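Side-chain contacts in N-acetylglucosamine-6-phosphate deacetylase (Mycobacterium smegmatis, PDB 6FV4), which probably deacetylates N-acetylglucosamine-6-phosphate to glucosamine-6-phosphate, as a metal-dependent hydrolase of the NagA family: residues B[67-72]-B[352-357]; B[95-100]-B[390-395]; B[323-328]-B[380-385]. The protein carries 1 engineered substitution. One frame throughout, in Å; residues are numbered along the deposited sequence.

Interaction 1: residues B[67-72]-B[352-357]; sequences GFVDTH and VNPARA. With ZN (zinc ion), chain H.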
ATOM      1  N   GLY B  67      13.799 -25.022  -0.093  1.00 27.70           N
ATOM      2  CA  GLY B  67      13.161 -25.272   1.190  1.00 25.45           C
ATOM      3  C   GLY B  67      12.572 -23.995   1.760  1.00 27.92           C
ATOM      4  O   GLY B  67      13.110 -22.900   1.567  1.00 24.91           O
ATOM      5  N   PHE B  68      11.433 -24.133   2.450  1.00 25.80           N
ATOM      6  CA  PHE B  68      10.830 -22.976   3.098  1.00 22.35           C
ATOM      7  C   PHE B  68      11.671 -22.548   4.302  1.00 25.75           C
ATOM      8  O   PHE B  68      12.270 -23.376   4.991  1.00 25.44           O
ATOM      9  CB  PHE B  68       9.393 -23.285   3.538  1.00 22.87           C
ATOM     10  CG  PHE B  68       8.473 -23.706   2.402  1.00 26.14           C
ATOM     11  CD1 PHE B  68       7.640 -24.810   2.547  1.00 25.76           C
ATOM     12  CD2 PHE B  68       8.423 -22.993   1.214  1.00 28.04           C
ATOM     13  CE1 PHE B  68       6.774 -25.204   1.529  1.00 28.77           C
ATOM     14  CE2 PHE B  68       7.553 -23.392   0.175  1.00 24.07           C
ATOM     15  CZ  PHE B  68       6.739 -24.499   0.344  1.00 25.49           C
ATOM     16  N   VAL B  69      11.723 -21.233   4.529  1.00 26.05           N
ATOM     17  CA  VAL B  69      12.504 -20.599   5.588  1.00 24.99           C
ATOM     18  C   VAL B  69      11.511 -19.881   6.493  1.00 25.88           C
ATOM     19  O   VAL B  69      11.097 -18.749   6.200  1.00 25.62           O
ATOM     20  CB  VAL B  69      13.544 -19.622   5.026  1.00 25.68           C
ATOM     21  CG1 VAL B  69      14.350 -18.982   6.168  1.00 29.10           C
ATOM     22  CG2 VAL B  69      14.458 -20.329   4.030  1.00 24.76           C
ATOM     23  N   ASP B  70      11.101 -20.530   7.583  1.00 22.41           N
ATOM     24  CA  ASP B  70      10.131 -19.956   8.518  1.00 23.59           C
ATOM     25  C   ASP B  70      10.882 -19.237   9.627  1.00 23.35           C
ATOM     26  O   ASP B  70      11.528 -19.878  10.467  1.00 27.68           O
ATOM     27  CB  ASP B  70       9.217 -21.041   9.080  1.00 21.89           C
ATOM     28  CG  ASP B  70       7.984 -20.472   9.766  1.00 28.18           C
ATOM     29  OD1 ASP B  70       7.135 -21.286  10.210  1.00 27.77           O
ATOM     30  OD2 ASP B  70       7.857 -19.225   9.861  1.00 25.39           O
ATOM     31  N   THR B  71      10.810 -17.910   9.632  1.00 23.87           N
ATOM     32  CA  THR B  71      11.616 -17.107  10.539  1.00 20.68           C
ATOM     33  C   THR B  71      10.854 -16.643  11.773  1.00 22.73           C
ATOM     34  O   THR B  71      11.368 -15.819  12.534  1.00 25.15           O
ATOM     35  CB  THR B  71      12.200 -15.894   9.812  1.00 24.91           C
ATOM     36  OG1 THR B  71      11.142 -15.126   9.218  1.00 25.99           O
ATOM     37  CG2 THR B  71      13.165 -16.353   8.719  1.00 24.67           C
ATOM     38  N   HIS B  72       9.656 -17.159  12.013  1.00 23.50           N
ATOM     39  CA  HIS B  72       8.888 -16.706  13.171  1.00 24.07           C
ATOM     40  C   HIS B  72       7.831 -17.778  13.430  1.00 24.72           C
ATOM     41  O   HIS B  72       6.808 -17.814  12.744  1.00 24.24           O
ATOM     42  CB  HIS B  72       8.277 -15.333  12.908  1.00 28.45           C
ATOM     43  CG  HIS B  72       7.399 -14.811  14.012  1.00 26.46           C
ATOM     44  ND1 HIS B  72       7.033 -13.488  14.099  1.00 25.26           N
ATOM     45  CD2 HIS B  72       6.800 -15.433  15.056  1.00 26.00           C
ATOM     46  CE1 HIS B  72       6.252 -13.315  15.152  1.00 24.45           C
ATOM     47  NE2 HIS B  72       6.100 -14.481  15.754  1.00 24.10           N
ATOM     48  N   VAL B 352      13.557 -16.865  -0.100  1.00 28.27           N
ATOM     49  CA  VAL B 352      14.717 -15.980  -0.253  1.00 28.96           C
ATOM     50  C   VAL B 352      14.640 -14.772   0.669  1.00 25.92           C
ATOM     51  O   VAL B 352      15.587 -14.485   1.414  1.00 31.66           O
ATOM     52  CB  VAL B 352      14.889 -15.547  -1.721  1.00 32.41           C
ATOM     53  CG1 VAL B 352      16.159 -14.703  -1.852  1.00 34.93           C
ATOM     54  CG2 VAL B 352      14.943 -16.764  -2.628  1.00 33.56           C
ATOM     55  N   ASN B 353      13.538 -14.039   0.629  1.00 25.24           N
ATOM     56  CA  ASN B 353      13.418 -12.825   1.434  1.00 25.30           C
ATOM     57  C   ASN B 353      13.630 -13.087   2.913  1.00 25.73           C
ATOM     58  O   ASN B 353      14.333 -12.293   3.557  1.00 25.06           O
ATOM     59  CB  ASN B 353      12.050 -12.165   1.212  1.00 23.94           C
ATOM     60  CG  ASN B 353      11.805 -11.809  -0.253  1.00 28.70           C
ATOM     61  OD1 ASN B 353      12.728 -11.832  -1.051  1.00 26.70           O
ATOM     62  ND2 ASN B 353      10.559 -11.474  -0.597  1.00 21.25           N
ATOM     63  N   PRO B 354      13.018 -14.110   3.523  1.00 25.49           N
ATOM     64  CA  PRO B 354      13.231 -14.288   4.968  1.00 25.36           C
ATOM     65  C   PRO B 354      14.648 -14.704   5.312  1.00 24.83           C
ATOM     66  O   PRO B 354      15.165 -14.294   6.357  1.00 26.60           O
ATOM     67  CB  PRO B 354      12.208 -15.362   5.348  1.00 25.72           C
ATOM     68  CG  PRO B 354      11.821 -16.019   4.087  1.00 27.97           C
ATOM     69  CD  PRO B 354      11.960 -15.005   3.015  1.00 25.59           C
ATOM     70  N   ALA B 355      15.277 -15.546   4.491  1.00 25.18           N
ATOM     71  CA  ALA B 355      16.651 -15.941   4.779  1.00 28.42           C
ATOM     72  C   ALA B 355      17.574 -14.737   4.703  1.00 30.23           C
ATOM     73  O   ALA B 355      18.491 -14.582   5.527  1.00 28.08           O
ATOM     74  CB  ALA B 355      17.104 -17.040   3.815  1.00 28.34           C
ATOM     75  N   ARG B 356      17.337 -13.868   3.722  1.00 22.10           N
ATOM     76  CA  ARG B 356      18.153 -12.670   3.557  1.00 27.31           C
ATOM     77  C   ARG B 356      17.922 -11.686   4.700  1.00 31.94           C
ATOM     78  O   ARG B 356      18.874 -11.097   5.227  1.00 25.61           O
ATOM     79  CB  ARG B 356      17.836 -12.023   2.202  1.00 30.33           C
ATOM     80  CG  ARG B 356      18.773 -10.911   1.795  1.00 31.71           C
ATOM     81  CD  ARG B 356      18.297 -10.257   0.518  1.00 38.97           C
ATOM     82  NE  ARG B 356      16.913  -9.826   0.646  1.00 40.83           N
ATOM     83  CZ  ARG B 356      15.954 -10.110  -0.235  1.00 40.22           C
ATOM     84  NH1 ARG B 356      16.228 -10.821  -1.326  1.00 44.64           N
ATOM     85  NH2 ARG B 356      14.724  -9.666  -0.031  1.00 34.75           N
ATOM     86  N   ALA B 357      16.664 -11.488   5.098  1.00 28.65           N
ATOM     87  CA  ALA B 357      16.383 -10.553   6.182  1.00 26.98           C
ATOM     88  C   ALA B 357      17.082 -10.966   7.475  1.00 25.71           C
ATOM     89  O   ALA B 357      17.526 -10.110   8.247  1.00 26.50           O
ATOM     90  CB  ALA B 357      14.874 -10.445   6.407  1.00 26.06           C
TER
HETATM   91 ZN    ZN H 401       4.859 -14.859  17.431  1.00 27.02          ZN
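P354 is wedged against V69 and T71, two strand residues whose CA-CB bonds both point at the helix. The CG of the pyrrolidine ring lies 3.5 Å from V69 O, so the backbone carbonyl as well as the side chain of V69 meets the proline. One branch of V69 reaches further: with CG1 anti to the backbone N (chi1 -180°), this methyl rests against A355, 4.1 Å from A355 CB. T71 crosses the proline at about a right angle. Its CG2 touches P354 CB at 3.6 Å and lies nearly as close to P354 O, while OG1 stays a little farther from the ring. No hydrogen bond crosses; the contact is van der Waals packing, mostly between apolar groups, and buried. The axes of strand and helix run 49° apart and approach to 7.6 Å.

Behind this first shell, P354 lacks an N-H for the preceding turn, and the helix kinks there. A350, four residues earlier, is instead backbone hydrogen-bonded to V69, so the strand probably takes up the carbonyl that the proline leaves over. I281 of strand 278-281 packs on T71, and the D70 carboxylate, on the other face of the strand, bonds to T282 OG1.

One residue beyond T71 the chain turns a corner and H72 NE2 binds zinc at 2.1 Å, together with H74 and E138. H72 and H74 form the H-x-H pair at the C-terminal end of the first barrel strand in the amidohydrolase superfamily. Helix 339-357 thus docks on the strand that delivers this metal ligand. H72 ND1 is hydrogen-bonded to E253 OE1, a second-shell carboxylate that fixes the rotation of the imidazole and would be expected to make it a stronger ligand for the metal.

Interaction 2: residues B[95-100]-B[390-395]; sequences LHRAHG and EWVVTP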
ATOM      1  N   LEU B  95       7.494 -31.708  12.741  1.00 32.08           N
ATOM      2  CA  LEU B  95       6.236 -31.361  12.096  1.00 29.66           C
ATOM      3  C   LEU B  95       6.457 -30.399  10.944  1.00 28.80           C
ATOM      4  O   LEU B  95       6.023 -30.649   9.816  1.00 28.45           O
ATOM      5  CB  LEU B  95       5.261 -30.743  13.098  1.00 28.16           C
ATOM      6  CG  LEU B  95       4.081 -30.411  12.196  1.00 32.32           C
ATOM      7  CD1 LEU B  95       3.106 -31.566  12.148  1.00 32.67           C
ATOM      8  CD2 LEU B  95       3.427 -29.073  12.514  1.00 32.76           C
ATOM      9  N   HIS B  96       7.115 -29.275  11.217  1.00 27.69           N
ATOM     10  CA  HIS B  96       7.305 -28.268  10.183  1.00 27.49           C
ATOM     11  C   HIS B  96       8.247 -28.745   9.088  1.00 30.15           C
ATOM     12  O   HIS B  96       8.040 -28.418   7.916  1.00 24.40           O
ATOM     13  CB  HIS B  96       7.807 -26.984  10.810  1.00 27.23           C
ATOM     14  CG  HIS B  96       6.759 -26.300  11.619  1.00 28.64           C
ATOM     15  ND1 HIS B  96       5.790 -25.507  11.043  1.00 24.34           N
ATOM     16  CD2 HIS B  96       6.483 -26.338  12.943  1.00 23.98           C
ATOM     17  CE1 HIS B  96       4.976 -25.063  11.984  1.00 27.79           C
ATOM     18  NE2 HIS B  96       5.377 -25.548  13.146  1.00 26.26           N
ATOM     19  N   ARG B  97       9.277 -29.517   9.445  1.00 27.21           N
ATOM     20  CA  ARG B  97      10.176 -30.077   8.431  1.00 29.98           C
ATOM     21  C   ARG B  97       9.415 -30.934   7.421  1.00 32.10           C
ATOM     22  O   ARG B  97       9.693 -30.884   6.216  1.00 30.23           O
ATOM     23  CB  ARG B  97      11.281 -30.910   9.100  1.00 28.14           C
ATOM     24  CG  ARG B  97      12.671 -30.763   8.479  1.00 34.98           C
ATOM     25  CD  ARG B  97      13.780 -31.256   9.430  1.00 31.44           C
ATOM     26  NE  ARG B  97      14.549 -30.166  10.027  1.00 29.13           N
ATOM     27  CZ  ARG B  97      15.571 -30.342  10.869  1.00 32.75           C
ATOM     28  NH1 ARG B  97      15.955 -31.562  11.207  1.00 31.85           N
ATOM     29  NH2 ARG B  97      16.211 -29.298  11.382  1.00 33.62           N
ATOM     30  N   ALA B  98       8.453 -31.731   7.900  1.00 29.78           N
ATOM     31  CA  ALA B  98       7.675 -32.598   7.027  1.00 32.62           C
ATOM     32  C   ALA B  98       6.778 -31.805   6.085  1.00 32.27           C
ATOM     33  O   ALA B  98       6.335 -32.345   5.070  1.00 32.43           O
ATOM     34  CB  ALA B  98       6.827 -33.559   7.863  1.00 37.24           C
ATOM     35  N   HIS B  99       6.496 -30.546   6.404  1.00 31.08           N
ATOM     36  CA  HIS B  99       5.732 -29.678   5.530  1.00 29.16           C
ATOM     37  C   HIS B  99       6.601 -28.698   4.763  1.00 30.38           C
ATOM     38  O   HIS B  99       6.069 -27.747   4.180  1.00 30.05           O
ATOM     39  CB  HIS B  99       4.679 -28.935   6.340  1.00 32.11           C
ATOM     40  CG  HIS B  99       3.647 -29.845   6.909  1.00 36.37           C
ATOM     41  ND1 HIS B  99       2.482 -30.148   6.243  1.00 36.62           N
ATOM     42  CD2 HIS B  99       3.625 -30.558   8.058  1.00 35.34           C
ATOM     43  CE1 HIS B  99       1.770 -30.990   6.971  1.00 39.99           C
ATOM     44  NE2 HIS B  99       2.442 -31.254   8.076  1.00 37.60           N
ATOM     45  N   GLY B 100       7.924 -28.901   4.765  1.00 31.47           N
ATOM     46  CA  GLY B 100       8.830 -28.205   3.865  1.00 30.23           C
ATOM     47  C   GLY B 100       9.673 -27.109   4.477  1.00 26.03           C
ATOM     48  O   GLY B 100      10.477 -26.499   3.756  1.00 24.64           O
ATOM     49  N   GLU B 390      19.467 -35.021   1.978  1.00 32.65           N
ATOM     50  CA  GLU B 390      18.809 -36.270   2.337  1.00 34.47           C
ATOM     51  C   GLU B 390      17.307 -36.057   2.441  1.00 31.66           C
ATOM     52  O   GLU B 390      16.841 -34.983   2.820  1.00 29.48           O
ATOM     53  CB  GLU B 390      19.358 -36.819   3.648  1.00 38.57           C
ATOM     54  CG  GLU B 390      20.851 -37.062   3.557  1.00 41.95           C
ATOM     55  CD  GLU B 390      21.454 -37.515   4.854  1.00 54.62           C
ATOM     56  OE1 GLU B 390      20.740 -38.162   5.654  1.00 61.54           O
ATOM     57  OE2 GLU B 390      22.653 -37.230   5.071  1.00 62.86           O
ATOM     58  N   TRP B 391      16.550 -37.088   2.095  1.00 34.83           N
ATOM     59  CA  TRP B 391      15.099 -36.981   2.160  1.00 36.47           C
ATOM     60  C   TRP B 391      14.657 -36.984   3.622  1.00 36.14           C
ATOM     61  O   TRP B 391      14.835 -37.981   4.331  1.00 39.16           O
ATOM     62  CB  TRP B 391      14.455 -38.121   1.379  1.00 33.87           C
ATOM     63  CG  TRP B 391      14.765 -38.078  -0.082  1.00 33.54           C
ATOM     64  CD1 TRP B 391      15.554 -38.945  -0.790  1.00 36.86           C
ATOM     65  CD2 TRP B 391      14.296 -37.103  -1.018  1.00 35.06           C
ATOM     66  NE1 TRP B 391      15.597 -38.570  -2.116  1.00 35.84           N
ATOM     67  CE2 TRP B 391      14.832 -37.443  -2.279  1.00 36.79           C
ATOM     68  CE3 TRP B 391      13.466 -35.980  -0.914  1.00 33.11           C
ATOM     69  CZ2 TRP B 391      14.565 -36.699  -3.422  1.00 35.82           C
ATOM     70  CZ3 TRP B 391      13.211 -35.233  -2.058  1.00 31.42           C
ATOM     71  CH2 TRP B 391      13.759 -35.598  -3.292  1.00 33.60           C
ATOM     72  N   VAL B 392      14.130 -35.850   4.090  1.00 33.16           N
ATOM     73  CA  VAL B 392      13.318 -35.847   5.308  1.00 33.91           C
ATOM     74  C   VAL B 392      12.019 -36.596   5.054  1.00 39.81           C
ATOM     75  O   VAL B 392      11.686 -37.561   5.753  1.00 37.79           O
ATOM     76  CB  VAL B 392      13.039 -34.404   5.773  1.00 34.59           C
ATOM     77  CG1 VAL B 392      12.043 -34.397   6.935  1.00 35.80           C
ATOM     78  CG2 VAL B 392      14.317 -33.694   6.162  1.00 37.84           C
ATOM     79  N   VAL B 393      11.269 -36.140   4.041  1.00 38.76           N
ATOM     80  CA  VAL B 393      10.099 -36.815   3.483  1.00 37.21           C
ATOM     81  C   VAL B 393      10.470 -37.238   2.066  1.00 36.06           C
ATOM     82  O   VAL B 393      10.679 -36.393   1.190  1.00 35.15           O
ATOM     83  CB  VAL B 393       8.863 -35.905   3.486  1.00 37.26           C
ATOM     84  CG1 VAL B 393       7.719 -36.500   2.645  1.00 35.05           C
ATOM     85  CG2 VAL B 393       8.407 -35.650   4.923  1.00 35.79           C
ATOM     86  N   THR B 394      10.600 -38.540   1.852  1.00 41.73           N
ATOM     87  CA  THR B 394      10.918 -39.071   0.537  1.00 39.95           C
ATOM     88  C   THR B 394       9.645 -39.137  -0.312  1.00 39.47           C
ATOM     89  O   THR B 394       8.546 -39.301   0.233  1.00 36.74           O
ATOM     90  CB  THR B 394      11.557 -40.455   0.679  1.00 41.09           C
ATOM     91  OG1 THR B 394      12.131 -40.876  -0.566  1.00 41.84           O
ATOM     92  CG2 THR B 394      10.538 -41.480   1.146  1.00 44.36           C
ATOM     93  N   PRO B 395       9.760 -38.961  -1.637  1.00 40.40           N
ATOM     94  CA  PRO B 395       8.557 -38.916  -2.487  1.00 39.41           C
ATOM     95  C   PRO B 395       7.664 -40.130  -2.263  1.00 42.57           C
ATOM     96  O   PRO B 395       8.127 -41.275  -2.272  1.00 38.22           O
ATOM     97  CB  PRO B 395       9.127 -38.884  -3.915  1.00 39.24           C
ATOM     98  CG  PRO B 395      10.489 -38.306  -3.771  1.00 42.76           C
ATOM     99  CD  PRO B 395      10.997 -38.739  -2.416  1.00 38.15           C
TER
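Next to R97 and A98, the residues that V392 and V393 touch, H96 O is gripped twice, by H99 N at 3.0 Å and by S101 N. The following carbonyl, R97 O, accepts G100 N, also at 3.0 Å. With G100 at positive phi (105°) as the C-prime residue, this is a Schellman motif, and it ends helix 86-98.

Against this helix end sit two consecutive valines. V392 meets R97 crosswise, at about a right angle, with both methyls spread over the arginine chain: CG1 is 4.0 Å from R97 CG, and CG2 is 4.1 Å from R97 CD. The arginine then bends at chi3 (-106°), carrying its guanidinium beyond the valine to a weak hydrogen bond from NH2 to G130 O. The guanidinium of R387, a like charge, is close by. V393 presses the last turn instead. Its CG2 comes to 3.8 Å from A98 CA and 3.9 Å from A98 CB, so it covers backbone and methyl together. No hydrogen bond crosses between the segments, and the touch is apolar, at the protein surface.

V392 and V393 form a classic beta bulge opposite V385, to which V393 is backbone-bonded, consistent with both valines turning toward the helix. W391, before the bulge, turns elsewhere: P395 CD stands 3.8 Å above its ring, over the centre, and A384 and M386 of strand 382-387 also touch it. The C-terminal hairpin of strands 382-387 and 390-391 thus leans on the C-terminal end of helix 86-98, while G100, just past that end, is backbone-bonded to F68 of strand 63-76.

Interaction 3: residues B[323-328]-B[380-385]; sequences TMEQVF and LAVTAV
E325 reaches from the first turn of its helix toward V382, and each atom along its length finds the same valine. CB lies 3.9 Å from V382 CG2 and CG 3.8 Å from it. A chi1 of 167° swings CG away from the backbone N, and the extended chain then brings CD to 3.5 Å from that methyl. The carboxylate divides its oxygens. OE1 accepts V382 N at 3.1 Å in a nearly straight bond (167°), though the donor stands well above the carboxylate plane, 67° out of it; A381 CA and CB are also near this oxygen. OE2 lies beside V382 CG2 and takes a hydrogen bond from H99 ND1, which should favour the ionised acid. R329 NH1 adds a weak, long ion pair to OE1.

The helix that carries E325 opens with a capping box: T323 is the N-cap residue, its OG1 accepting a weak bond from Q326 N, while Q326 OE1 takes both T323 N and T323 OG1, the latter on a lone pair in the carbonyl plane. Facing it, the chain enters strand 382-387, which pairs antiparallel with strand 373-376 and carries a classic beta bulge where T383 and A384 both face V375.

One turn beyond E325, F328 meets L380, which lies two residues before V382. F328 CE2 is 4.2 Å from L380 CD1, an oblique approach to the ring. A346, V347 and A350 of helix 339-357 also pack on F328, and L343 of the same helix touches L380.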
ATOM      1  N   THR B 323       1.190 -23.945   8.574  1.00 32.61           N
ATOM      2  CA  THR B 323       2.506 -24.424   8.169  1.00 35.25           C
ATOM      3  C   THR B 323       2.958 -23.639   6.948  1.00 29.98           C
ATOM      4  O   THR B 323       2.143 -23.051   6.228  1.00 28.18           O
ATOM      5  CB  THR B 323       2.488 -25.920   7.828  1.00 35.47           C
ATOM      6  OG1 THR B 323       1.599 -26.140   6.726  1.00 35.88           O
ATOM      7  CG2 THR B 323       2.021 -26.734   9.011  1.00 35.06           C
ATOM      8  N   MET B 324       4.267 -23.636   6.709  1.00 26.68           N
ATOM      9  CA  MET B 324       4.764 -22.907   5.547  1.00 25.02           C
ATOM     10  C   MET B 324       4.151 -23.431   4.262  1.00 28.63           C
ATOM     11  O   MET B 324       3.939 -22.653   3.328  1.00 28.43           O
ATOM     12  CB  MET B 324       6.285 -22.965   5.465  1.00 27.60           C
ATOM     13  CG  MET B 324       6.986 -22.014   6.414  1.00 23.88           C
ATOM     14  SD  MET B 324       6.632 -20.249   6.325  1.00 29.18           S
ATOM     15  CE  MET B 324       7.792 -19.684   5.062  1.00 23.86           C
ATOM     16  N   GLU B 325       3.858 -24.737   4.204  1.00 25.99           N
ATOM     17  CA  GLU B 325       3.148 -25.316   3.068  1.00 33.52           C
ATOM     18  C   GLU B 325       1.802 -24.628   2.833  1.00 34.00           C
ATOM     19  O   GLU B 325       1.419 -24.369   1.686  1.00 31.09           O
ATOM     20  CB  GLU B 325       2.946 -26.816   3.312  1.00 32.62           C
ATOM     21  CG  GLU B 325       1.966 -27.478   2.364  1.00 36.61           C
ATOM     22  CD  GLU B 325       1.821 -28.956   2.621  1.00 35.87           C
ATOM     23  OE1 GLU B 325       1.153 -29.644   1.828  1.00 33.92           O
ATOM     24  OE2 GLU B 325       2.394 -29.438   3.610  1.00 36.31           O
ATOM     25  N   GLN B 326       1.062 -24.335   3.908  1.00 36.29           N
ATOM     26  CA  GLN B 326      -0.244 -23.702   3.743  1.00 32.75           C
ATOM     27  C   GLN B 326      -0.109 -22.240   3.340  1.00 31.69           C
ATOM     28  O   GLN B 326      -0.849 -21.763   2.473  1.00 28.04           O
ATOM     29  CB  GLN B 326      -1.067 -23.823   5.029  1.00 34.73           C
ATOM     30  CG  GLN B 326      -1.611 -25.223   5.291  1.00 35.94           C
ATOM     31  CD  GLN B 326      -2.096 -25.404   6.722  1.00 44.11           C
ATOM     32  OE1 GLN B 326      -1.325 -25.790   7.595  1.00 35.25           O
ATOM     33  NE2 GLN B 326      -3.381 -25.146   6.963  1.00 47.14           N
ATOM     34  N   VAL B 327       0.817 -21.501   3.952  1.00 29.88           N
ATOM     35  CA  VAL B 327       0.917 -20.086   3.607  1.00 29.85           C
ATOM     36  C   VAL B 327       1.466 -19.914   2.193  1.00 31.62           C
ATOM     37  O   VAL B 327       1.041 -19.006   1.461  1.00 30.30           O
ATOM     38  CB  VAL B 327       1.750 -19.310   4.639  1.00 29.20           C
ATOM     39  CG1 VAL B 327       1.165 -19.501   6.047  1.00 27.93           C
ATOM     40  CG2 VAL B 327       3.190 -19.725   4.586  1.00 30.84           C
ATOM     41  N   PHE B 328       2.397 -20.788   1.782  1.00 27.69           N
ATOM     42  CA  PHE B 328       2.890 -20.770   0.405  1.00 30.51           C
ATOM     43  C   PHE B 328       1.740 -20.936  -0.587  1.00 30.79           C
ATOM     44  O   PHE B 328       1.615 -20.170  -1.552  1.00 26.89           O
ATOM     45  CB  PHE B 328       3.925 -21.882   0.210  1.00 27.83           C
ATOM     46  CG  PHE B 328       4.563 -21.907  -1.170  1.00 27.74           C
ATOM     47  CD1 PHE B 328       5.651 -21.099  -1.464  1.00 29.12           C
ATOM     48  CD2 PHE B 328       4.081 -22.751  -2.160  1.00 27.74           C
ATOM     49  CE1 PHE B 328       6.257 -21.135  -2.734  1.00 31.07           C
ATOM     50  CE2 PHE B 328       4.671 -22.782  -3.427  1.00 26.74           C
ATOM     51  CZ  PHE B 328       5.759 -21.971  -3.711  1.00 27.76           C
ATOM     52  N   LEU B 380      -0.131 -28.023  -5.352  1.00 43.11           N
ATOM     53  CA  LEU B 380       0.853 -27.389  -4.475  1.00 37.54           C
ATOM     54  C   LEU B 380       0.870 -28.024  -3.084  1.00 37.89           C
ATOM     55  O   LEU B 380       1.131 -27.352  -2.084  1.00 36.73           O
ATOM     56  CB  LEU B 380       0.632 -25.875  -4.379  1.00 40.38           C
ATOM     57  CG  LEU B 380       0.800 -25.072  -5.676  1.00 41.32           C
ATOM     58  CD1 LEU B 380       1.004 -23.589  -5.383  1.00 38.27           C
ATOM     59  CD2 LEU B 380       1.962 -25.621  -6.503  1.00 38.01           C
ATOM     60  N   ALA B 381       0.599 -29.323  -3.004  1.00 36.02           N
ATOM     61  CA  ALA B 381       0.796 -30.069  -1.770  1.00 38.93           C
ATOM     62  C   ALA B 381       2.191 -30.678  -1.751  1.00 35.60           C
ATOM     63  O   ALA B 381       2.670 -31.179  -2.772  1.00 33.21           O
ATOM     64  CB  ALA B 381      -0.246 -31.177  -1.614  1.00 36.09           C
ATOM     65  N   VAL B 382       2.824 -30.645  -0.573  1.00 34.36           N
ATOM     66  CA  VAL B 382       4.146 -31.235  -0.383  1.00 31.02           C
ATOM     67  C   VAL B 382       4.065 -32.744  -0.532  1.00 34.25           C
ATOM     68  O   VAL B 382       3.291 -33.414   0.164  1.00 33.12           O
ATOM     69  CB  VAL B 382       4.711 -30.878   0.997  1.00 32.01           C
ATOM     70  CG1 VAL B 382       6.004 -31.672   1.251  1.00 30.02           C
ATOM     71  CG2 VAL B 382       4.949 -29.388   1.116  1.00 34.22           C
ATOM     72  N   THR B 383       4.889 -33.291  -1.424  1.00 28.82           N
ATOM     73  CA  THR B 383       4.998 -34.731  -1.595  1.00 30.80           C
ATOM     74  C   THR B 383       6.364 -35.270  -1.194  1.00 32.77           C
ATOM     75  O   THR B 383       6.490 -36.475  -0.955  1.00 35.65           O
ATOM     76  CB  THR B 383       4.711 -35.117  -3.055  1.00 33.51           C
ATOM     77  OG1 THR B 383       5.610 -34.407  -3.912  1.00 32.76           O
ATOM     78  CG2 THR B 383       3.272 -34.738  -3.439  1.00 38.46           C
ATOM     79  N   ALA B 384       7.375 -34.411  -1.100  1.00 33.87           N
ATOM     80  CA  ALA B 384       8.698 -34.832  -0.660  1.00 33.47           C
ATOM     81  C   ALA B 384       9.457 -33.615  -0.155  1.00 29.32           C
ATOM     82  O   ALA B 384       9.184 -32.488  -0.574  1.00 30.02           O
ATOM     83  CB  ALA B 384       9.464 -35.517  -1.793  1.00 32.58           C
ATOM     84  N   VAL B 385      10.416 -33.853   0.751  1.00 29.45           N
ATOM     85  CA  VAL B 385      11.205 -32.802   1.387  1.00 27.07           C
ATOM     86  C   VAL B 385      12.641 -33.285   1.493  1.00 33.08           C
ATOM     87  O   VAL B 385      12.904 -34.346   2.073  1.00 29.84           O
ATOM     88  CB  VAL B 385      10.694 -32.433   2.794  1.00 31.17           C
ATOM     89  CG1 VAL B 385      11.587 -31.349   3.408  1.00 27.72           C
ATOM     90  CG2 VAL B 385       9.248 -31.971   2.754  1.00 32.56           C
TER

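How the interactions relate
From the N terminus, strand 63-76 comes first, and interaction 1 closes a loop of some 280 residues when helix 339-357 returns to it. Helix 86-98 follows, and interaction 2 closes a still longer loop with the turn after strand 390-391. Interaction 3 spans a short loop, from helix 324-334 to strand 382-387. It falls wholly within the span of interaction 2, whereas interaction 1 crosses both. Interactions 1 and 3 also touch directly: F68 packs on F328 and M324, and D70 on M324. Together the three tie strand 63-76 and helix 86-98 to the C-terminal helices and hairpin.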